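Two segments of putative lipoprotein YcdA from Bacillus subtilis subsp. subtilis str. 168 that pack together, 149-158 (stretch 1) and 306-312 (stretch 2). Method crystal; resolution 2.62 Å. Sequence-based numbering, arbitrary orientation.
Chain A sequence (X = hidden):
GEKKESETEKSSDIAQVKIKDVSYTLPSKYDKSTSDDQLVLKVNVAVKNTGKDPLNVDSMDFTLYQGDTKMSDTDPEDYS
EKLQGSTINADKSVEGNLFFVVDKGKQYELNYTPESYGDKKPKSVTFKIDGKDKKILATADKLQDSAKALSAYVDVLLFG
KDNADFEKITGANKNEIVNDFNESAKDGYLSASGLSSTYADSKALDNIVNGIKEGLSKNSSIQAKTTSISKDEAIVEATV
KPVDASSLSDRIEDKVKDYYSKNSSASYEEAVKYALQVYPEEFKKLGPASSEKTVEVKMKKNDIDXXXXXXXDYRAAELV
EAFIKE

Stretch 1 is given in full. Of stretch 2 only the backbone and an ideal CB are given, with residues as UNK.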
# COMPACT_ATOMS: atom_id res chain seq x y z
N ALA A 149 -5.96 3.87 3.43
CA ALA A 149 -6.39 4.94 2.54
C ALA A 149 -6.93 4.40 1.19
O ALA A 149 -8.01 4.82 0.80
CB ALA A 149 -5.25 5.91 2.31
N LEU A 150 -6.24 3.45 0.52
CA LEU A 150 -6.74 2.89 -0.75
C LEU A 150 -8.12 2.22 -0.56
O LEU A 150 -9.01 2.39 -1.40
CB LEU A 150 -5.77 1.90 -1.41
CG LEU A 150 -6.35 1.26 -2.68
CD1 LEU A 150 -6.50 2.27 -3.81
CD2 LEU A 150 -5.58 0.06 -3.11
N SER A 151 -8.29 1.49 0.55
CA SER A 151 -9.55 0.82 0.89
C SER A 151 -10.67 1.86 1.11
O SER A 151 -11.80 1.59 0.70
CB SER A 151 -9.36 -0.06 2.13
OG SER A 151 -10.44 -0.96 2.32
N ALA A 152 -10.35 3.04 1.73
CA ALA A 152 -11.31 4.14 1.96
C ALA A 152 -11.81 4.72 0.62
O ALA A 152 -12.99 5.01 0.49
CB ALA A 152 -10.67 5.24 2.79
N TYR A 153 -10.90 4.84 -0.37
CA TYR A 153 -11.21 5.29 -1.72
C TYR A 153 -12.18 4.33 -2.36
O TYR A 153 -13.17 4.77 -2.93
CB TYR A 153 -9.92 5.39 -2.57
CG TYR A 153 -9.28 6.76 -2.59
CD1 TYR A 153 -9.67 7.72 -3.51
CD2 TYR A 153 -8.26 7.08 -1.70
CE1 TYR A 153 -9.06 8.97 -3.55
CE2 TYR A 153 -7.64 8.33 -1.73
CZ TYR A 153 -8.05 9.28 -2.66
OH TYR A 153 -7.45 10.51 -2.68
N VAL A 154 -11.94 3.02 -2.23
CA VAL A 154 -12.79 1.95 -2.77
C VAL A 154 -14.18 2.03 -2.10
O VAL A 154 -15.20 2.00 -2.80
CB VAL A 154 -12.12 0.54 -2.63
CG1 VAL A 154 -13.10 -0.59 -2.94
CG2 VAL A 154 -10.91 0.44 -3.54
N ASP A 155 -14.21 2.21 -0.78
CA ASP A 155 -15.45 2.32 -0.02
C ASP A 155 -16.36 3.43 -0.55
O ASP A 155 -17.51 3.16 -0.91
CB ASP A 155 -15.13 2.57 1.47
CG ASP A 155 -14.92 1.33 2.32
OD1 ASP A 155 -14.76 0.22 1.75
OD2 ASP A 155 -14.95 1.46 3.56
N VAL A 156 -15.83 4.67 -0.64
CA VAL A 156 -16.61 5.83 -1.07
C VAL A 156 -16.91 5.82 -2.57
O VAL A 156 -18.04 6.15 -2.93
CB VAL A 156 -15.99 7.19 -0.64
CG1 VAL A 156 -15.80 7.25 0.87
CG2 VAL A 156 -14.69 7.49 -1.36
N LEU A 157 -15.94 5.46 -3.43
CA LEU A 157 -16.11 5.49 -4.87
C LEU A 157 -16.79 4.30 -5.45
O LEU A 157 -17.63 4.47 -6.33
CB LEU A 157 -14.79 5.61 -5.61
CG LEU A 157 -13.93 6.83 -5.42
CD1 LEU A 157 -12.67 6.68 -6.21
CD2 LEU A 157 -14.66 8.09 -5.83
N LEU A 158 -16.35 3.09 -5.10
CA LEU A 158 -16.86 1.88 -5.74
C LEU A 158 -18.00 1.23 -4.99
O LEU A 158 -18.92 0.72 -5.63
CB LEU A 158 -15.71 0.88 -5.93
CG LEU A 158 -14.67 1.31 -6.96
CD1 LEU A 158 -13.39 0.68 -6.72
CD2 LEU A 158 -15.13 1.00 -8.37
N UNK A 306 -1.16 11.84 4.83
CA UNK A 306 -2.41 11.47 4.21
C UNK A 306 -2.09 10.88 2.87
O UNK A 306 -1.29 11.46 2.13
CB UNK A 306 -3.36 12.66 4.08
N UNK A 307 -2.66 9.73 2.56
CA UNK A 307 -2.37 9.08 1.29
C UNK A 307 -3.48 9.31 0.27
O UNK A 307 -4.66 9.29 0.61
CB UNK A 307 -2.16 7.58 1.50
N UNK A 308 -3.07 9.58 -0.97
CA UNK A 308 -3.96 9.90 -2.08
C UNK A 308 -3.74 9.03 -3.30
O UNK A 308 -2.62 8.60 -3.60
CB UNK A 308 -3.79 11.37 -2.47
N UNK A 309 -4.84 8.79 -4.03
CA UNK A 309 -4.90 8.06 -5.30
C UNK A 309 -5.20 9.07 -6.42
O UNK A 309 -6.19 9.80 -6.33
CB UNK A 309 -5.96 6.96 -5.25
N UNK A 310 -4.33 9.13 -7.45
CA UNK A 310 -4.54 10.01 -8.61
C UNK A 310 -5.55 9.30 -9.51
O UNK A 310 -5.25 8.23 -10.04
CB UNK A 310 -3.23 10.31 -9.35
N UNK A 311 -6.75 9.87 -9.63
CA UNK A 311 -7.83 9.29 -10.42
C UNK A 311 -7.53 9.26 -11.94
O UNK A 311 -8.08 8.43 -12.67
CB UNK A 311 -9.12 10.08 -10.17
N UNK A 312 -6.59 10.12 -12.37
CA UNK A 312 -6.15 10.25 -13.75
C UNK A 312 -5.07 9.19 -14.12
O UNK A 312 -4.82 8.98 -15.31
CB UNK A 312 -5.61 11.66 -13.98

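Stretch 1 is largely helical and presents Ala149, Leu150, Tyr153 and Leu157 to a partner that is extended over its first positions, so the surface on offer is almost wholly apolar, relieved by the one phenolic hydroxyl of Tyr153.

Position 306 has extended backbone angles and a CB with nothing of the helix within 5.5 Å. Stretch 1 sets no requirement here, and many residues, polar ones included, would serve. It is Gln306, whose end leads away from the helix and whose amide is hydrogen-bonded elsewhere in the structure.

At position 307, in a strand, the CA-to-CB bond points sideways, yet the ideal CB lies 3.6 Å from the CB of Ala149. Alanine offers only a methyl here, and the CA atoms of Ala149 and position 307 are 5.9 Å apart. An apolar CB suits the spot, while the rest of the side chain may run past the helix, so aliphatic or aromatic residues are all plausible. The residue is Trp307: its CB packs on Ala149 CB at 3.7 Å, and its indole leads away. Its carbonyl O lies at the edge of the Tyr153 ring, 3.9 Å from Tyr153 CE2.

Position 308 points away overall, although its ideal CB is 3.8 Å from Tyr153 OH. A flexible polar chain would fit well, its methylenes passing the phenol. Gln308 does this, with CG 3.4 Å from Tyr153 OH.

Position 309 points toward the helix, its ideal CB 4.1 Å from Tyr153 CZ and 4.9 Å from Leu150 CD1. Leucine, isoleucine, valine or methionine could fill such a site. Leu309 sets its CB over the face of the Tyr153 ring, 3.9 Å from the centroid and just 4° off the normal, a CH-pi contact. With chi1 t and chi2 p, it brings CD2 to 3.9 Å from Leu150 CD1. Its backbone also engages the phenol: Leu309 N gives a weak hydrogen bond to Tyr153 OH (3.4 Å), and a water O joins that OH (2.8 Å) to Leu309 O (3.1 Å).

Position 310 points away, and a polar residue is reasonable. Asp310 OD1 accepts a hydrogen bond from the backbone N of position 312 (3.1 Å), a bond within stretch 2.

Position 311 starts sideways, with no helix atom within 5.5 Å of its ideal CB. Many residues would be tolerated; a short side chain would leave Leu157 untouched, whereas a long, flexible apolar one could reach it. Selenomethionine Met311, m at all three chi angles, brings CE to 3.7 Å from Leu157 CD1, while SE approaches the Tyr153 ring obliquely, 5.4 Å from its centroid.

Position 312 is out of reach and unconstrained by stretch 1; Asp312 touches a crystal neighbour.

Stretch 2 (306-312) QWQLDMD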
# COMPACT_ATOMS: atom_id res chain seq x y z
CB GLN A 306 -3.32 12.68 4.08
CG GLN A 306 -3.85 13.19 5.39
CD GLN A 306 -4.65 14.44 5.18
OE1 GLN A 306 -4.28 15.33 4.41
NE2 GLN A 306 -5.79 14.54 5.83
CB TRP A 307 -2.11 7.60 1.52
CG TRP A 307 -0.87 7.35 2.31
CD1 TRP A 307 -0.77 7.28 3.67
CD2 TRP A 307 0.46 7.20 1.80
NE1 TRP A 307 0.54 7.05 4.04
CE2 TRP A 307 1.31 7.00 2.91
CE3 TRP A 307 1.01 7.21 0.51
CZ2 TRP A 307 2.68 6.76 2.75
CZ3 TRP A 307 2.37 7.00 0.36
CH2 TRP A 307 3.19 6.76 1.47
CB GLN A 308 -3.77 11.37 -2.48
CG GLN A 308 -4.70 12.34 -1.77
CD GLN A 308 -4.50 13.75 -2.26
OE1 GLN A 308 -3.43 14.36 -2.07
NE2 GLN A 308 -5.53 14.31 -2.87
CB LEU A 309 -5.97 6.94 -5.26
CG LEU A 309 -6.15 6.14 -6.54
CD1 LEU A 309 -4.88 5.47 -6.96
CD2 LEU A 309 -7.25 5.13 -6.40
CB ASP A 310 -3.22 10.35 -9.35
CG ASP A 310 -3.29 11.42 -10.44
OD1 ASP A 310 -4.43 11.80 -10.85
OD2 ASP A 310 -2.22 11.88 -10.90
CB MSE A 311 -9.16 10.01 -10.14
CG MSE A 311 -9.68 9.81 -8.70
SE MSE A 311 -9.64 7.97 -7.97
CE MSE A 311 -10.75 7.06 -9.36
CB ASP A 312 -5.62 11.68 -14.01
CG ASP A 312 -6.69 12.77 -14.08
OD1 ASP A 312 -7.87 12.45 -14.38
OD2 ASP A 312 -6.34 13.96 -13.89
O HOH W 1 -7.68 12.19 -4.96
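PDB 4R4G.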